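Side-chain contacts in hydrolase (PDB 6IAH), which is a metal-dependent phosphatase of the haloacid dehalogenase superfamily, probably including phosphoglycolate among the phosphate esters it hydrolyses: residues 4-9 with 177-182; 208-211 with 216-219. All coordinates share one frame; numbering follows the deposited sequence.

Interaction 1 (4-9 with 177-182). With MG (magnesium ion), chain B.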
loop_
_atom_site.group_PDB
_atom_site.type_symbol
_atom_site.label_atom_id
_atom_site.label_comp_id
_atom_site.label_asym_id
_atom_site.label_seq_id
_atom_site.Cartn_x
_atom_site.Cartn_y
_atom_site.Cartn_z
ATOM N N VAL A 4 4.689 0.724 16.917
ATOM C CA VAL A 4 3.672 0.809 15.882
ATOM C C VAL A 4 4.342 0.639 14.543
ATOM O O VAL A 4 5.390 1.235 14.296
ATOM C CB VAL A 4 2.915 2.082 15.959
ATOM C CG1 VAL A 4 1.668 2.026 15.066
ATOM C CG2 VAL A 4 2.435 2.310 17.402
ATOM N N PHE A 5 3.732 -0.172 13.706
ATOM C CA PHE A 5 4.325 -0.527 12.395
ATOM C C PHE A 5 3.401 -0.072 11.246
ATOM O O PHE A 5 2.152 -0.108 11.313
ATOM C CB PHE A 5 4.464 -2.054 12.238
ATOM C CG PHE A 5 5.088 -2.754 13.383
ATOM C CD1 PHE A 5 6.467 -2.885 13.449
ATOM C CD2 PHE A 5 4.275 -3.376 14.370
ATOM C CE1 PHE A 5 7.048 -3.565 14.502
ATOM C CE2 PHE A 5 4.850 -4.057 15.423
ATOM C CZ PHE A 5 6.257 -4.171 15.475
ATOM N N ASP A 6 4.038 0.338 10.167
ATOM C CA ASP A 6 3.482 0.222 8.824
ATOM C C ASP A 6 3.498 -1.270 8.458
ATOM O O ASP A 6 4.263 -2.049 9.034
ATOM C CB ASP A 6 4.359 1.037 7.840
ATOM C CG ASP A 6 3.838 1.024 6.380
ATOM O OD1 ASP A 6 2.618 1.081 6.131
ATOM O OD2 ASP A 6 4.698 0.952 5.484
ATOM N N VAL A 7 2.671 -1.667 7.501
ATOM C CA VAL A 7 2.665 -3.045 7.026
ATOM C C VAL A 7 3.530 -3.143 5.779
ATOM O O VAL A 7 4.547 -3.821 5.809
ATOM C CB VAL A 7 1.254 -3.534 6.777
ATOM C CG1 VAL A 7 1.218 -4.940 6.215
ATOM C CG2 VAL A 7 0.459 -3.486 8.051
ATOM N N ASP A 8 3.156 -2.470 4.714
ATOM C CA ASP A 8 3.804 -2.717 3.385
ATOM C C ASP A 8 5.192 -2.087 3.321
ATOM O O ASP A 8 5.326 -0.891 3.483
ATOM C CB ASP A 8 2.918 -2.150 2.249
ATOM C CG ASP A 8 1.560 -2.912 2.076
ATOM O OD1 ASP A 8 1.270 -3.929 2.756
ATOM O OD2 ASP A 8 0.762 -2.492 1.200
ATOM N N GLY A 9 6.215 -2.888 3.047
ATOM C CA GLY A 9 7.590 -2.452 3.013
ATOM C C GLY A 9 8.273 -2.569 4.386
ATOM O O GLY A 9 9.477 -2.304 4.463
ATOM N N TYR A 177 -8.782 6.318 9.205
ATOM C CA TYR A 177 -7.820 7.426 9.036
ATOM C C TYR A 177 -6.811 7.044 7.974
ATOM O O TYR A 177 -6.696 5.881 7.632
ATOM C CB TYR A 177 -7.063 7.737 10.321
ATOM C CG TYR A 177 -7.981 8.143 11.456
ATOM C CD1 TYR A 177 -8.450 9.446 11.552
ATOM C CD2 TYR A 177 -8.429 7.224 12.373
ATOM C CE1 TYR A 177 -9.301 9.821 12.561
ATOM C CE2 TYR A 177 -9.334 7.601 13.372
ATOM C CZ TYR A 177 -9.729 8.914 13.459
ATOM O OH TYR A 177 -10.609 9.341 14.450
ATOM N N LEU A 178 -6.153 8.031 7.400
ATOM C CA LEU A 178 -5.130 7.769 6.396
ATOM C C LEU A 178 -3.886 8.593 6.711
ATOM O O LEU A 178 -3.945 9.823 6.889
ATOM C CB LEU A 178 -5.621 8.059 4.964
ATOM C CG LEU A 178 -4.923 7.252 3.839
ATOM C CD1 LEU A 178 -5.352 5.770 3.868
ATOM C CD2 LEU A 178 -5.170 7.828 2.435
ATOM N N LYS A 179 -2.738 7.929 6.743
ATOM C CA LYS A 179 -1.484 8.663 6.857
ATOM C C LYS A 179 -1.468 9.693 5.704
ATOM O O LYS A 179 -1.943 9.367 4.629
ATOM C CB LYS A 179 -0.264 7.724 6.694
ATOM C CG LYS A 179 -0.163 6.762 7.878
ATOM C CD LYS A 179 1.035 5.871 7.795
ATOM C CE LYS A 179 0.808 4.774 6.786
ATOM N NZ LYS A 179 1.930 3.822 6.645
ATOM N N PRO A 180 -0.886 10.896 5.893
ATOM C CA PRO A 180 -0.086 11.220 7.055
ATOM C C PRO A 180 -0.843 12.012 8.091
ATOM O O PRO A 180 -0.238 12.791 8.810
ATOM C CB PRO A 180 1.051 12.015 6.458
ATOM C CG PRO A 180 0.448 12.753 5.292
ATOM C CD PRO A 180 -0.572 11.803 4.742
ATOM N N ASP A 181 -2.137 11.783 8.164
ATOM C CA ASP A 181 -2.987 12.407 9.195
ATOM C C ASP A 181 -2.579 11.900 10.584
ATOM O O ASP A 181 -2.752 10.737 10.900
ATOM C CB ASP A 181 -4.457 12.100 8.898
ATOM C CG ASP A 181 -5.437 12.677 9.922
ATOM O OD1 ASP A 181 -4.975 13.283 10.891
ATOM O OD2 ASP A 181 -6.683 12.488 9.769
ATOM N N PRO A 182 -2.112 12.805 11.458
ATOM C CA PRO A 182 -1.623 12.372 12.731
ATOM C C PRO A 182 -2.695 11.808 13.668
ATOM O O PRO A 182 -2.346 11.139 14.631
ATOM C CB PRO A 182 -0.994 13.647 13.315
ATOM C CG PRO A 182 -1.770 14.761 12.705
ATOM C CD PRO A 182 -2.044 14.277 11.322
HETATM MG MG MG B . 5.003 1.220 3.611
HETATM O O HOH W 1 3.062 1.112 3.149
HETATM O O HOH W 2 5.514 1.146 1.687
HETATM O O HOH W 3 4.907 3.316 3.835
#

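Interaction 2 (208-211 with 216-219)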
loop_
_atom_site.group_PDB
_atom_site.type_symbol
_atom_site.label_atom_id
_atom_site.label_comp_id
_atom_site.label_asym_id
_atom_site.label_seq_id
_atom_site.Cartn_x
_atom_site.Cartn_y
_atom_site.Cartn_z
ATOM N N GLU A 208 6.258 13.394 11.859
ATOM C CA GLU A 208 6.443 14.895 11.942
ATOM C C GLU A 208 5.118 15.599 12.261
ATOM O O GLU A 208 5.064 16.467 13.150
ATOM C CB GLU A 208 7.036 15.435 10.661
ATOM C CG GLU A 208 8.510 15.120 10.494
ATOM C CD GLU A 208 9.044 15.182 9.042
ATOM O OE1 GLU A 208 8.370 15.612 8.100
ATOM O OE2 GLU A 208 10.185 14.783 8.828
ATOM N N ASN A 209 4.030 15.199 11.585
ATOM C CA ASN A 209 2.720 15.798 11.895
ATOM C C ASN A 209 2.238 15.518 13.295
ATOM O O ASN A 209 1.525 16.332 13.927
ATOM C CB ASN A 209 1.632 15.331 10.905
ATOM C CG ASN A 209 1.826 15.894 9.504
ATOM O OD1 ASN A 209 2.427 16.959 9.306
ATOM N ND2 ASN A 209 1.345 15.157 8.516
ATOM N N TYR A 210 2.540 14.328 13.790
ATOM C CA TYR A 210 2.126 13.960 15.140
ATOM C C TYR A 210 2.849 14.823 16.180
ATOM O O TYR A 210 2.252 15.320 17.184
ATOM C CB TYR A 210 2.415 12.438 15.392
ATOM C CG TYR A 210 1.878 11.988 16.740
ATOM C CD1 TYR A 210 0.555 11.605 16.896
ATOM C CD2 TYR A 210 2.722 11.970 17.875
ATOM C CE1 TYR A 210 0.049 11.214 18.143
ATOM C CE2 TYR A 210 2.260 11.559 19.109
ATOM C CZ TYR A 210 0.920 11.185 19.248
ATOM O OH TYR A 210 0.443 10.804 20.477
ATOM N N ARG A 211 4.137 14.957 15.949
ATOM C CA ARG A 211 4.995 15.837 16.768
ATOM C C ARG A 211 4.488 17.264 16.705
ATOM O O ARG A 211 4.452 17.944 17.719
ATOM C CB ARG A 211 6.446 15.799 16.304
ATOM C CG ARG A 211 7.185 14.543 16.712
ATOM C CD ARG A 211 8.594 14.573 16.192
ATOM N NE ARG A 211 9.122 13.225 16.033
ATOM C CZ ARG A 211 9.758 12.763 14.969
ATOM N NH1 ARG A 211 9.971 13.524 13.884
ATOM N NH2 ARG A 211 10.214 11.513 14.992
ATOM N N ASP A 216 5.614 14.189 21.457
ATOM C CA ASP A 216 6.774 13.482 21.016
ATOM C C ASP A 216 6.471 12.032 20.656
ATOM O O ASP A 216 5.612 11.385 21.249
ATOM C CB ASP A 216 7.862 13.498 22.057
ATOM C CG ASP A 216 9.155 13.152 21.454
ATOM O OD1 ASP A 216 9.207 13.337 20.203
ATOM O OD2 ASP A 216 10.049 12.672 22.184
ATOM N N PHE A 217 7.196 11.542 19.659
ATOM C CA PHE A 217 7.049 10.153 19.226
ATOM C C PHE A 217 8.216 9.932 18.289
ATOM O O PHE A 217 8.587 10.832 17.571
ATOM C CB PHE A 217 5.735 9.973 18.473
ATOM C CG PHE A 217 5.158 8.623 18.603
ATOM C CD1 PHE A 217 4.435 8.272 19.729
ATOM C CD2 PHE A 217 5.358 7.675 17.615
ATOM C CE1 PHE A 217 3.917 6.987 19.861
ATOM C CE2 PHE A 217 4.848 6.413 17.740
ATOM C CZ PHE A 217 4.118 6.058 18.846
ATOM N N ASP A 218 8.798 8.774 18.336
ATOM C CA ASP A 218 9.956 8.447 17.509
ATOM C C ASP A 218 9.559 7.852 16.194
ATOM O O ASP A 218 8.488 7.239 16.050
ATOM C CB ASP A 218 10.892 7.483 18.230
ATOM C CG ASP A 218 11.561 8.113 19.490
ATOM O OD1 ASP A 218 11.778 9.351 19.589
ATOM O OD2 ASP A 218 11.884 7.321 20.399
ATOM N N PHE A 219 10.472 7.970 15.223
ATOM C CA PHE A 219 10.246 7.416 13.943
ATOM C C PHE A 219 11.510 6.705 13.521
ATOM O O PHE A 219 12.596 7.247 13.719
ATOM C CB PHE A 219 9.913 8.510 12.898
ATOM C CG PHE A 219 9.926 7.991 11.476
ATOM C CD1 PHE A 219 8.917 7.087 11.033
ATOM C CD2 PHE A 219 10.980 8.310 10.586
ATOM C CE1 PHE A 219 8.940 6.579 9.751
ATOM C CE2 PHE A 219 10.993 7.793 9.302
ATOM C CZ PHE A 219 9.965 6.935 8.869
#

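Interaction 1 (4-9 with 177-182)
Asp6 and Lys179 meet across the active site through one salt bridge, a compact example of two carboxylate oxygens given different tasks. OD2 of Asp6 belongs to the magnesium ion, which it binds at 1.9 Å, while OD1 of Asp6 faces the ammonium NZ of Lys179 at 2.9 Å. As a hydrogen bond that second link is weak. OD1 also accepts a weak bond from water 1, itself a metal ligand. The two side chains cross at about a right angle. Lys179 reaches across with a single bend in its chain, at chi3 (-76°).

The short separation of Asp6 OD2 from Asp8 O, 2.8 Å, reflects shared coordination of the ion, which the carbonyl oxygen of Asp8 holds at 2.1 Å. Three waters and Asp199 OD1 complete the six ligands. NZ of Lys179 has its strongest polar partner in Asp203 OD1, a second salt bridge, and also bonds Tyr196 OH; the carboxylate of Asp8 is held by Arg152 and Tyr18. Asp6 and Asp8 fit the DxDx(T/V) signature of the superfamily, and a lysine salt-bridged to the first of these aspartates is consistent with the lysine common in the active sites of HAD phosphatases.

Residues 4-5 end a strand inside the parallel sheet, flanked by strands 145-149 and 194-198; Asp6 and Asp8 follow directly, which puts the metal beyond the strand's C-terminal end. Lys179 comes from the loop between strand 171-172 and helix 183-189, just before a cis peptide to Pro180, and its chain passes Phe206 of helix 201-213.

Interaction 2 (208-211 with 216-219)
The guanidinium of Arg211 turns its edge to the carbonyl oxygen of Phe217, which lies nearly in its plane, and the backbone beyond Phe217 continues along that edge. Similarly, the Tyr210 ring receives Asp216 O at its edge, 4.0 Å from CE2, whereas CB of Phe217 approaches the ring obliquely, 3.7 Å from CD2. The Tyr210 and Phe217 rings are inclined at 67° to each other, their centroids 5.4 Å apart.

Two nitrogens of Arg211 share one acceptor: NE donates to Phe217 O at 2.9 Å, and NH2 reaches the same oxygen at 3.1 Å through a more bent hydrogen bond. This side-on, two-nitrogen grip limits how the flat group can rotate. An extended run from CG to NE carries the guanidinium from the helix to the incoming strand. In one of the two conformers of Asp216, OD1 lies 4.2 Å from Arg211 NE, too far for a salt bridge, and any electrostatic effect is doubtful.

Apolar packing on the buried side continues into helix 183-189, where Leu185 touches both Tyr210 and Phe217. Helix 201-213 is thereby joined to the start of strand 218-221, in the second half of the beta-alpha-beta unit 194-198, 201-213, 218-221 of the Rossmann-like HAD core.

How the interactions relate
Helix 201-213 connects the two interactions, whose centres are 12 Å apart. Its Asn209 ND2 lies 2.9 Å from Pro180 O, a probable hydrogen bond to the residue after Lys179, and CB of Pro182 packs 3.6 Å from CA of Tyr210. Nearer its beginning, the same helix supplies Asp203, which pairs with Lys179 and is a magnesium-binding residue of this protein, though it does not bind the ion in this model; the side chain of Phe219 comes within about 4 Å of Asp203 at the nearest atoms. Interaction 1 lies in the magnesium site itself, whereas interaction 2 is structural and peripheral, its Phe219 side chain about 9 Å from the ion. Both reach the same parallel sheet, one at a central strand and the other at an outermost one.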